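Local coordinates for protein arabinogalactan endo-1,4-beta-galactosidase (PDB 7OSK) that probably hydrolyses internal beta-1,4-galactosidic linkages of galactans and arabinogalactans, through a calcium-binding catalytic domain of glycosyl hydrolase family 53, at residues L161-K174 / L212-N224. Sequence-based numbering, arbitrary orientation.
Sequences LVEAVYNWTYNALK and LLKAAISAVKDVN
Ala215 and Ala219 turn their methyl groups at helix 158-178, and these small side chains let the two helices run side by side, the axes of 161-174 and 212-223 approaching to 7.8 Å at an angle of 28°. The CB of Ala215 meets CG2 of Val165 and CG1 of Val162, while the CB of Ala219 lies 3.6 Å from CB of Thr169 and against the backbone O of Tyr166. Larger apolar side chains close both ends of this seam. At one, the two methyls of Leu212 reach across to Leu161, Val162 and Val165; at the other, CD1 of Leu173 packs 3.7 Å from CG2 of Val220, and CG2 of Val223 comes 3.6 Å from CD1 of the Tyr170 ring.

Tyr166 is a knob in the hole formed by Ala215, Ser218, Ala219 and Asp222. With CG anti to the backbone N (chi1 173°), its ring reaches along the neighbouring helix, bringing CD1 to the CB of Ala219 and an edge to the O of Ala215. Its phenol OH donates a 2.8 Å hydrogen bond to OD2 of Asp222, coming to the anti side and somewhat out of the carboxylate plane. The ring and carboxylate planes are 76° apart. A phenylalanine here would probably leave the carboxylate of Asp222 without this donor and the two helices without their polar tie.

Thr169 suits the buried seam: its CB and CG2 pack on Ala219 and Val220, while OG1 finds a partner in the O of Val165 of its own helix, a carbonyl that also accepts from the Thr169 N; OG1 is bonded to Tyr137 OH as well. These neighbouring outer helices of the (beta/alpha)8 barrel, flanking strand 185-188, are thus joined mainly by apolar packing, with one polar tie from tyrosine to carboxylate at its more exposed margin.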
# COMPACT_ATOMS: atom_id res chain seq x y z
N LEU A 161 -2.23 15.94 -21.10
CA LEU A 161 -2.18 15.16 -19.86
C LEU A 161 -1.82 13.71 -20.15
O LEU A 161 -1.08 13.09 -19.39
CB LEU A 161 -3.52 15.24 -19.13
CG LEU A 161 -3.61 14.57 -17.76
CD1 LEU A 161 -2.59 15.15 -16.78
CD2 LEU A 161 -5.02 14.70 -17.19
N VAL A 162 -2.36 13.16 -21.24
CA VAL A 162 -2.03 11.81 -21.66
C VAL A 162 -0.53 11.71 -21.94
O VAL A 162 0.12 10.73 -21.59
CB VAL A 162 -2.82 11.38 -22.92
CG1 VAL A 162 -2.38 10.00 -23.38
CG2 VAL A 162 -4.31 11.40 -22.64
N GLU A 163 0.00 12.75 -22.58
CA GLU A 163 1.42 12.81 -22.88
C GLU A 163 2.23 12.94 -21.59
O GLU A 163 3.40 12.55 -21.54
CB GLU A 163 1.72 13.99 -23.82
CG GLU A 163 3.06 13.88 -24.54
CD GLU A 163 3.05 12.81 -25.63
OE1 GLU A 163 2.39 13.03 -26.67
OE2 GLU A 163 3.69 11.76 -25.44
N ALA A 164 1.61 13.49 -20.55
CA ALA A 164 2.28 13.72 -19.28
C ALA A 164 2.40 12.44 -18.46
O ALA A 164 3.47 12.12 -17.95
CB ALA A 164 1.55 14.79 -18.48
N VAL A 165 1.29 11.71 -18.33
CA VAL A 165 1.30 10.47 -17.55
C VAL A 165 2.23 9.44 -18.18
O VAL A 165 2.90 8.69 -17.47
CB VAL A 165 -0.11 9.86 -17.42
CG1 VAL A 165 -0.97 10.71 -16.50
CG2 VAL A 165 -0.77 9.69 -18.78
N TYR A 166 2.30 9.42 -19.51
CA TYR A 166 3.16 8.48 -20.20
C TYR A 166 4.63 8.82 -19.98
O TYR A 166 5.41 7.99 -19.52
CB TYR A 166 2.86 8.44 -21.70
CG TYR A 166 3.84 7.59 -22.47
CD1 TYR A 166 3.68 6.21 -22.54
CD2 TYR A 166 4.93 8.16 -23.11
CE1 TYR A 166 4.58 5.42 -23.24
CE2 TYR A 166 5.84 7.38 -23.80
CZ TYR A 166 5.66 6.02 -23.87
OH TYR A 166 6.55 5.24 -24.56
N ASN A 167 4.99 10.06 -20.32
CA ASN A 167 6.38 10.48 -20.27
C ASN A 167 6.94 10.50 -18.85
O ASN A 167 8.12 10.23 -18.64
CB ASN A 167 6.53 11.87 -20.88
CG ASN A 167 7.98 12.29 -21.02
OD1 ASN A 167 8.52 13.01 -20.17
ND2 ASN A 167 8.63 11.83 -22.08
N TRP A 168 6.09 10.80 -17.87
CA TRP A 168 6.53 10.83 -16.48
C TRP A 168 6.71 9.41 -15.96
O TRP A 168 7.70 9.11 -15.30
CB TRP A 168 5.53 11.58 -15.60
CG TRP A 168 5.99 11.69 -14.18
CD1 TRP A 168 6.80 12.65 -13.65
CD2 TRP A 168 5.67 10.80 -13.11
NE1 TRP A 168 7.01 12.42 -12.32
CE2 TRP A 168 6.32 11.28 -11.96
CE3 TRP A 168 4.90 9.64 -13.01
CZ2 TRP A 168 6.23 10.65 -10.72
CZ3 TRP A 168 4.80 9.01 -11.78
CH2 TRP A 168 5.47 9.51 -10.65
N THR A 169 5.74 8.54 -16.25
CA THR A 169 5.80 7.15 -15.82
C THR A 169 7.01 6.45 -16.44
O THR A 169 7.70 5.68 -15.78
CB THR A 169 4.53 6.38 -16.20
OG1 THR A 169 3.39 7.02 -15.62
CG2 THR A 169 4.60 4.93 -15.71
N TYR A 170 7.24 6.71 -17.73
CA TYR A 170 8.35 6.10 -18.44
C TYR A 170 9.66 6.51 -17.78
O TYR A 170 10.45 5.65 -17.38
CB TYR A 170 8.34 6.52 -19.91
CG TYR A 170 9.51 5.97 -20.69
CD1 TYR A 170 9.50 4.68 -21.20
CD2 TYR A 170 10.64 6.75 -20.93
CE1 TYR A 170 10.57 4.18 -21.91
CE2 TYR A 170 11.71 6.26 -21.65
CZ TYR A 170 11.67 4.97 -22.13
OH TYR A 170 12.74 4.47 -22.84
N ASN A 171 9.88 7.81 -17.67
CA ASN A 171 11.09 8.34 -17.06
C ASN A 171 11.19 7.96 -15.58
O ASN A 171 12.29 7.75 -15.07
CB ASN A 171 11.14 9.86 -17.21
CG ASN A 171 11.50 10.30 -18.62
OD1 ASN A 171 12.34 9.69 -19.28
ND2 ASN A 171 10.86 11.36 -19.09
N ALA A 172 10.05 7.88 -14.91
CA ALA A 172 10.03 7.47 -13.51
C ALA A 172 10.60 6.07 -13.36
O ALA A 172 11.53 5.85 -12.59
CB ALA A 172 8.62 7.53 -12.95
N LEU A 173 10.05 5.11 -14.11
CA LEU A 173 10.51 3.73 -14.03
C LEU A 173 11.90 3.56 -14.64
O LEU A 173 12.66 2.69 -14.22
CB LEU A 173 9.51 2.80 -14.72
CG LEU A 173 8.14 2.70 -14.05
CD1 LEU A 173 7.20 1.83 -14.86
CD2 LEU A 173 8.25 2.17 -12.62
N LYS A 174 12.24 4.40 -15.62
CA LYS A 174 13.59 4.41 -16.17
C LYS A 174 14.59 4.87 -15.12
O LYS A 174 15.75 4.45 -15.12
CB LYS A 174 13.68 5.30 -17.41
CG LYS A 174 13.63 4.56 -18.74
CD LYS A 174 14.85 3.67 -18.93
CE LYS A 174 14.81 2.95 -20.27
NZ LYS A 174 15.87 1.90 -20.35
N LEU A 212 -6.14 7.74 -19.87
CA LEU A 212 -5.06 8.04 -18.95
C LEU A 212 -4.55 6.77 -18.28
O LEU A 212 -3.35 6.63 -18.05
CB LEU A 212 -5.53 9.04 -17.88
CG LEU A 212 -5.82 10.46 -18.39
CD1 LEU A 212 -6.44 11.31 -17.29
CD2 LEU A 212 -4.55 11.11 -18.91
N LEU A 213 -5.46 5.86 -17.97
CA LEU A 213 -5.08 4.60 -17.34
C LEU A 213 -4.23 3.78 -18.30
O LEU A 213 -3.20 3.22 -17.91
CB LEU A 213 -6.33 3.82 -16.91
CG LEU A 213 -6.27 3.04 -15.59
CD1 LEU A 213 -5.88 3.93 -14.42
CD2 LEU A 213 -7.61 2.39 -15.33
N LYS A 214 -4.66 3.71 -19.55
CA LYS A 214 -3.92 3.00 -20.59
C LYS A 214 -2.56 3.64 -20.86
O LYS A 214 -1.57 2.95 -21.08
CB LYS A 214 -4.72 2.94 -21.89
CG LYS A 214 -5.84 1.92 -21.89
CD LYS A 214 -6.57 1.91 -23.23
CE LYS A 214 -7.61 0.80 -23.29
NZ LYS A 214 -8.36 0.83 -24.58
N ALA A 215 -2.53 4.97 -20.84
CA ALA A 215 -1.31 5.72 -21.13
C ALA A 215 -0.19 5.39 -20.15
O ALA A 215 0.96 5.21 -20.54
CB ALA A 215 -1.60 7.21 -21.10
N ALA A 216 -0.54 5.30 -18.87
CA ALA A 216 0.42 4.93 -17.84
C ALA A 216 0.91 3.50 -18.07
O ALA A 216 2.10 3.23 -17.98
CB ALA A 216 -0.20 5.06 -16.47
N ILE A 217 -0.02 2.60 -18.37
CA ILE A 217 0.32 1.20 -18.59
C ILE A 217 1.25 1.05 -19.79
O ILE A 217 2.21 0.28 -19.73
CB ILE A 217 -0.95 0.34 -18.79
CG1 ILE A 217 -1.79 0.36 -17.51
CG2 ILE A 217 -0.58 -1.10 -19.13
CD1 ILE A 217 -3.16 -0.24 -17.66
N SER A 218 0.98 1.78 -20.87
CA SER A 218 1.85 1.74 -22.04
C SER A 218 3.27 2.12 -21.66
O SER A 218 4.23 1.58 -22.19
CB SER A 218 1.33 2.67 -23.14
OG SER A 218 0.25 2.08 -23.85
N ALA A 219 3.39 3.06 -20.73
CA ALA A 219 4.70 3.52 -20.28
C ALA A 219 5.44 2.41 -19.54
O ALA A 219 6.62 2.17 -19.79
CB ALA A 219 4.55 4.75 -19.40
N VAL A 220 4.74 1.74 -18.63
CA VAL A 220 5.34 0.68 -17.83
C VAL A 220 5.91 -0.44 -18.71
O VAL A 220 7.03 -0.89 -18.50
CB VAL A 220 4.32 0.06 -16.85
CG1 VAL A 220 4.98 -1.05 -16.02
CG2 VAL A 220 3.73 1.12 -15.94
N LYS A 221 5.11 -0.86 -19.68
CA LYS A 221 5.46 -2.01 -20.52
C LYS A 221 6.62 -1.66 -21.46
O LYS A 221 7.41 -2.53 -21.83
CB LYS A 221 4.25 -2.48 -21.33
CG LYS A 221 2.93 -2.56 -20.55
CD LYS A 221 2.68 -3.94 -19.98
CE LYS A 221 2.16 -4.91 -21.04
NZ LYS A 221 0.68 -5.06 -20.98
N ASP A 222 6.72 -0.39 -21.83
CA ASP A 222 7.80 0.07 -22.71
C ASP A 222 9.15 0.05 -21.99
O ASP A 222 10.19 -0.12 -22.61
CB ASP A 222 7.51 1.49 -23.22
CG ASP A 222 6.42 1.52 -24.28
OD1 ASP A 222 6.20 0.49 -24.96
OD2 ASP A 222 5.78 2.58 -24.43
N VAL A 223 9.12 0.22 -20.67
CA VAL A 223 10.32 0.09 -19.85
C VAL A 223 10.63 -1.40 -19.67
O VAL A 223 11.77 -1.83 -19.79
CB VAL A 223 10.17 0.76 -18.47
CG1 VAL A 223 11.48 0.68 -17.69
CG2 VAL A 223 9.74 2.21 -18.63
N ASN A 224 9.58 -2.17 -19.39
CA ASN A 224 9.71 -3.61 -19.21
C ASN A 224 8.33 -4.26 -19.24
O ASN A 224 7.49 -3.96 -18.39
CB ASN A 224 10.43 -3.92 -17.89
CG ASN A 224 10.76 -5.39 -17.74
OD1 ASN A 224 9.87 -6.23 -17.60
ND2 ASN A 224 12.05 -5.71 -17.74